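Local coordinates for DNA polymerase (Bacillus phage phi29, PDB 2PYJ), which catalyses protein-primed replication of viral DNA by strand displacement with high processivity and fidelity, and also has 3'-5' exonuclease activity, at a contact of chain A with DNA. Coordinates in Å, arbitrary orientation; residue numbers count along the deposited sequence, not the author numbering.

The C-alpha centres of contacts 1 and 2 are about 26 Å apart; they share no residue or secondary-structure element. They meet different strands. Contact 1 holds paired nucleotides of the shorter chain B, presumably the primer, with a loop and strand 554-561. Contact 2 holds unpaired nucleotides of the longer chain C, presumably the template, with strand 100-110, the start of helix 190-202 and the end of helix 376-393. The centre of contact 1 is about 10 Å from active-site Lys529, that of contact 2 about 25 Å. Together they probably guide DNA on both sides of the polymerisation site. Both act on the sugar-phosphate backbone.

Contact 1: a contact of chain A with DNA. Residues 532-534, 555. With nucleotides of chain B.
Gly532 meets the sugar of DT8 of chain B through its backbone. Its N donates a hydrogen bond to the deoxyribose ring oxygen O4' of DT8, 2.9 Å long and nearly straight (166° at the hydrogen). The glycine sits in a loop, with no side chain between its backbone and the strand. Its CA lies alongside the sugar of DT7 of chain B, 4.0 Å from C2'. Met533 adds its carbonyl O near C5' of DT8. Thr534 turns its methyl to the same DT7 sugar, at its 3' end. CG2 reaches to 3.6 Å from O3' of DT7, because chi1 of 46° sets this branch anti to the carbonyl carbon. No flat side chain takes part, and nothing here stacks on a thymine. The protein packs against the sugars.

The charge in this patch comes from Lys555, on strand 554-561. Its chain is extended, and its tip passes beside the sugar of DT7. NZ is 3.8 Å from O4' of DT7, too far to count as a hydrogen bond, and no phosphate of DT7 or DT8 pairs with it here. Instead NZ donates to the carbonyl O of Gly532 at 2.6 Å. It approaches with a C=O...N angle of 135°, somewhat tilted from the carbonyl plane. This second-shell bond ties the loop to the strand and probably helps to hold the glycine facing DT8. The amine charge may also make the surroundings of the sugars more favourable to the polyanionic strand.

Both thymidines are base-paired. The site probably steadies the duplex near the polymerisation centre through contacts that do not read the bases, which would fit a processive enzyme.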
loop_
_atom_site.group_PDB
_atom_site.type_symbol
_atom_site.label_atom_id
_atom_site.label_comp_id
_atom_site.label_asym_id
_atom_site.label_seq_id
_atom_site.Cartn_x
_atom_site.Cartn_y
_atom_site.Cartn_z
ATOM N N GLY A 532 8.389 -5.703 8.835
ATOM C CA GLY A 532 8.005 -7.049 9.302
ATOM C C GLY A 532 7.655 -7.100 10.773
ATOM O O GLY A 532 6.864 -7.938 11.194
ATOM N N MET A 533 8.250 -6.191 11.553
ATOM C CA MET A 533 8.116 -6.190 13.004
ATOM C C MET A 533 6.852 -5.464 13.448
ATOM O O MET A 533 6.656 -4.285 13.157
ATOM C CB MET A 533 9.343 -5.551 13.650
ATOM C CG MET A 533 9.429 -5.779 15.145
ATOM S SD MET A 533 10.702 -4.771 15.927
ATOM C CE MET A 533 12.108 -5.858 15.764
ATOM N N THR A 534 6.024 -6.194 14.182
ATOM C CA THR A 534 4.706 -5.751 14.598
ATOM C C THR A 534 4.806 -5.035 15.956
ATOM O O THR A 534 5.795 -5.182 16.659
ATOM C CB THR A 534 3.735 -6.966 14.675
ATOM O OG1 THR A 534 4.381 -8.051 15.349
ATOM C CG2 THR A 534 3.311 -7.452 13.259
ATOM N N LYS A 555 4.486 -12.080 17.547
ATOM C CA LYS A 555 3.959 -11.520 16.306
ATOM C C LYS A 555 2.631 -12.204 15.996
ATOM O O LYS A 555 2.610 -13.408 15.777
ATOM C CB LYS A 555 4.944 -11.749 15.161
ATOM C CG LYS A 555 4.432 -11.282 13.792
ATOM C CD LYS A 555 5.581 -11.031 12.835
ATOM C CE LYS A 555 5.091 -10.746 11.428
ATOM N NZ LYS A 555 6.191 -10.330 10.508
ATOM P P DT B 7 -1.074 -9.256 7.525
ATOM O OP1 DT B 7 -2.083 -8.899 8.527
ATOM O OP2 DT B 7 -1.311 -8.985 6.104
ATOM O "O5'" DT B 7 0.314 -8.577 7.924
ATOM C "C5'" DT B 7 0.845 -8.797 9.229
ATOM C "C4'" DT B 7 2.264 -8.321 9.390
ATOM O "O4'" DT B 7 3.138 -9.089 8.533
ATOM C "C3'" DT B 7 2.547 -6.861 9.050
ATOM O "O3'" DT B 7 2.274 -6.056 10.161
ATOM C "C2'" DT B 7 4.044 -6.897 8.770
ATOM C "C1'" DT B 7 4.181 -8.226 8.075
ATOM N N1 DT B 7 4.155 -8.158 6.567
ATOM C C2 DT B 7 5.314 -7.770 5.927
ATOM O O2 DT B 7 6.338 -7.465 6.512
ATOM N N3 DT B 7 5.231 -7.756 4.559
ATOM C C4 DT B 7 4.148 -8.080 3.784
ATOM O O4 DT B 7 4.215 -8.044 2.568
ATOM C C5 DT B 7 2.952 -8.459 4.495
ATOM C C7 DT B 7 1.707 -8.829 3.741
ATOM C C6 DT B 7 3.006 -8.485 5.839
ATOM P P DT B 8 2.013 -4.497 10.088
ATOM O OP1 DT B 8 1.569 -4.010 11.389
ATOM O OP2 DT B 8 1.210 -4.185 8.887
ATOM O "O5'" DT B 8 3.504 -3.970 9.812
ATOM C "C5'" DT B 8 4.606 -4.057 10.736
ATOM C "C4'" DT B 8 5.847 -3.424 10.090
ATOM O "O4'" DT B 8 6.086 -3.955 8.746
ATOM C "C3'" DT B 8 5.787 -1.917 9.883
ATOM O "O3'" DT B 8 7.105 -1.447 10.002
ATOM C "C2'" DT B 8 5.254 -1.804 8.456
ATOM C "C1'" DT B 8 6.024 -2.932 7.788
ATOM N N1 DT B 8 5.407 -3.483 6.522
ATOM C C2 DT B 8 6.178 -3.577 5.373
ATOM O O2 DT B 8 7.367 -3.234 5.286
ATOM N N3 DT B 8 5.498 -4.090 4.287
ATOM C C4 DT B 8 4.174 -4.508 4.226
ATOM O O4 DT B 8 3.703 -4.953 3.190
ATOM C C5 DT B 8 3.422 -4.399 5.461
ATOM C C7 DT B 8 1.975 -4.816 5.523
ATOM C C6 DT B 8 4.063 -3.896 6.536
#

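Contact 2: a contact of chain A with DNA. Residues 101, 188-189, 192, 392. With nucleotides of chain C.
The start of helix 190-202 and the loop before it meet the unpaired nucleotides DC2 to DC4 of chain C, beside their phosphates. Thr189, just ahead of the helix, donates from OG1 to the phosphate oxygen OP2 of DC4 at 2.5 Å. The same OG1 accepts the backbone N of Ser192 at 2.9 Å, so it also caps the helix. Ser192 holds the preceding phosphate. Its OG, anti to the backbone N (chi1 -174°), donates to OP1 of DA3 at 2.6 Å. The helix start may add favourable polarity towards these anions.

Lys392 approaches from another side. Its chain bends at chi2 (-78°), then runs straight past the sugar of DC4. NZ forms a salt bridge to OP2 of DC4 at 2.8 Å and also donates to O5' of that nucleotide. OP2 is thus gripped by both the threonine hydroxyl and the lysine amine. A water joins NZ to OP2 of DA3, so the lysine serves two phosphates.

Tyr101 brings CE2, on the rim of its ring, to 3.2 Å from O3' of DA3, and C2' of that sugar lies over the rim of one face. CG2 of Thr189 abuts the ring edge. The phenol OH reaches OP1 of DC4 through a water. Met188 places CG against C5' of DA3 at 3.7 Å. Within the strand, N6 of DA3 donates to OP2 of DC2 at 3.0 Å.

The bases are not read by these residues. The site lies where the parts of the enzyme converge: Tyr101, Met188 and Thr189 belong to the exonuclease region, Ser192 begins the DNA-binding linker region, and Lys392 follows the Kx3NSxYG motif on helix 376-393 of the polymerisation region.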
loop_
_atom_site.group_PDB
_atom_site.type_symbol
_atom_site.label_atom_id
_atom_site.label_comp_id
_atom_site.label_asym_id
_atom_site.label_seq_id
_atom_site.Cartn_x
_atom_site.Cartn_y
_atom_site.Cartn_z
ATOM N N TYR A 101 -11.533 -8.193 -1.546
ATOM C CA TYR A 101 -12.298 -7.032 -2.045
ATOM C C TYR A 101 -13.805 -7.279 -2.115
ATOM O O TYR A 101 -14.591 -6.348 -1.949
ATOM C CB TYR A 101 -11.789 -6.610 -3.433
ATOM C CG TYR A 101 -10.341 -6.183 -3.456
ATOM C CD1 TYR A 101 -9.319 -7.131 -3.579
ATOM C CD2 TYR A 101 -9.988 -4.831 -3.378
ATOM C CE1 TYR A 101 -7.997 -6.756 -3.608
ATOM C CE2 TYR A 101 -8.655 -4.443 -3.401
ATOM C CZ TYR A 101 -7.663 -5.417 -3.516
ATOM O OH TYR A 101 -6.351 -5.061 -3.544
ATOM N N MET A 188 -15.622 0.973 -4.898
ATOM C CA MET A 188 -15.392 -0.036 -3.853
ATOM C C MET A 188 -14.051 0.161 -3.116
ATOM O O MET A 188 -13.857 -0.388 -2.038
ATOM C CB MET A 188 -15.562 -1.480 -4.397
ATOM C CG MET A 188 -14.318 -2.145 -4.991
ATOM S SD MET A 188 -14.509 -3.941 -5.255
ATOM C CE MET A 188 -15.599 -3.976 -6.686
ATOM N N THR A 189 -13.144 0.956 -3.698
ATOM C CA THR A 189 -11.847 1.260 -3.070
ATOM C C THR A 189 -11.454 2.728 -3.258
ATOM O O THR A 189 -11.918 3.391 -4.195
ATOM C CB THR A 189 -10.689 0.388 -3.647
ATOM O OG1 THR A 189 -10.399 0.793 -4.998
ATOM C CG2 THR A 189 -11.030 -1.114 -3.611
ATOM N N SER A 192 -9.791 3.112 -6.684
ATOM C CA SER A 192 -10.790 3.151 -7.733
ATOM C C SER A 192 -11.453 4.531 -7.843
ATOM O O SER A 192 -11.695 5.021 -8.962
ATOM C CB SER A 192 -11.843 2.082 -7.501
ATOM O OG SER A 192 -12.727 2.026 -8.598
ATOM N N LYS A 392 -2.370 3.050 -9.871
ATOM C CA LYS A 392 -3.390 2.613 -10.823
ATOM C C LYS A 392 -2.865 2.600 -12.257
ATOM O O LYS A 392 -3.169 1.691 -13.022
ATOM C CB LYS A 392 -4.645 3.490 -10.718
ATOM C CG LYS A 392 -5.605 3.068 -9.600
ATOM C CD LYS A 392 -6.438 1.864 -10.004
ATOM C CE LYS A 392 -7.442 1.494 -8.914
ATOM N NZ LYS A 392 -8.227 0.256 -9.226
ATOM P P DC C 2 -12.333 -3.496 -15.105
ATOM O OP1 DC C 2 -12.320 -2.029 -15.327
ATOM O OP2 DC C 2 -11.085 -4.279 -15.299
ATOM O "O5'" DC C 2 -12.893 -3.809 -13.635
ATOM C "C5'" DC C 2 -14.129 -3.234 -13.244
ATOM C "C4'" DC C 2 -14.498 -3.565 -11.814
ATOM O "O4'" DC C 2 -15.158 -4.845 -11.785
ATOM C "C3'" DC C 2 -13.346 -3.673 -10.804
ATOM O "O3'" DC C 2 -13.518 -2.678 -9.827
ATOM C "C2'" DC C 2 -13.492 -5.063 -10.194
ATOM C "C1'" DC C 2 -14.950 -5.372 -10.502
ATOM N N1 DC C 2 -15.342 -6.815 -10.530
ATOM C C2 DC C 2 -16.620 -7.178 -10.061
ATOM O O2 DC C 2 -17.394 -6.307 -9.630
ATOM N N3 DC C 2 -16.976 -8.487 -10.092
ATOM C C4 DC C 2 -16.129 -9.409 -10.560
ATOM N N4 DC C 2 -16.543 -10.683 -10.561
ATOM C C5 DC C 2 -14.826 -9.068 -11.051
ATOM C C6 DC C 2 -14.477 -7.774 -11.020
ATOM P P DA C 3 -12.433 -1.542 -9.570
ATOM O OP1 DA C 3 -13.125 -0.549 -8.710
ATOM O OP2 DA C 3 -11.824 -1.118 -10.858
ATOM O "O5'" DA C 3 -11.310 -2.273 -8.738
ATOM C "C5'" DA C 3 -11.541 -2.686 -7.385
ATOM C "C4'" DA C 3 -10.555 -3.762 -6.967
ATOM O "O4'" DA C 3 -10.877 -4.967 -7.685
ATOM C "C3'" DA C 3 -9.091 -3.483 -7.288
ATOM O "O3'" DA C 3 -8.431 -2.920 -6.179
ATOM C "C2'" DA C 3 -8.509 -4.859 -7.608
ATOM C "C1'" DA C 3 -9.702 -5.616 -8.155
ATOM N N9 DA C 3 -9.833 -5.641 -9.611
ATOM C C8 DA C 3 -9.655 -4.606 -10.501
ATOM N N7 DA C 3 -9.883 -4.932 -11.751
ATOM C C5 DA C 3 -10.238 -6.272 -11.678
ATOM C C6 DA C 3 -10.604 -7.227 -12.659
ATOM N N6 DA C 3 -10.670 -6.945 -13.965
ATOM N N1 DA C 3 -10.907 -8.490 -12.244
ATOM C C2 DA C 3 -10.842 -8.774 -10.931
ATOM N N3 DA C 3 -10.506 -7.961 -9.918
ATOM C C4 DA C 3 -10.219 -6.719 -10.363
ATOM P P DC C 4 -8.016 -1.373 -6.130
ATOM O OP1 DC C 4 -7.585 -1.164 -4.730
ATOM O OP2 DC C 4 -9.090 -0.561 -6.702
ATOM O "O5'" DC C 4 -6.813 -1.295 -7.166
ATOM C "C5'" DC C 4 -5.554 -1.804 -6.891
ATOM C "C4'" DC C 4 -4.557 -0.813 -7.436
ATOM O "O4'" DC C 4 -4.727 0.460 -6.744
ATOM C "C3'" DC C 4 -3.126 -1.227 -7.239
ATOM O "O3'" DC C 4 -2.709 -2.031 -8.350
ATOM C "C2'" DC C 4 -2.435 0.121 -7.192
ATOM C "C1'" DC C 4 -3.459 1.037 -6.512
ATOM N N1 DC C 4 -3.174 1.211 -5.038
ATOM C C2 DC C 4 -2.007 1.906 -4.668
ATOM O O2 DC C 4 -1.255 2.365 -5.529
ATOM N N3 DC C 4 -1.726 2.067 -3.364
ATOM C C4 DC C 4 -2.524 1.574 -2.429
ATOM N N4 DC C 4 -2.157 1.773 -1.167
ATOM C C5 DC C 4 -3.721 0.862 -2.764
ATOM C C6 DC C 4 -4.000 0.700 -4.066
HETATM O O HOH W 1 -5.809 -2.628 -3.168
HETATM O O HOH W 2 -10.165 0.996 -11.139
HETATM O O HOH W 3 -15.813 -0.101 -7.787
#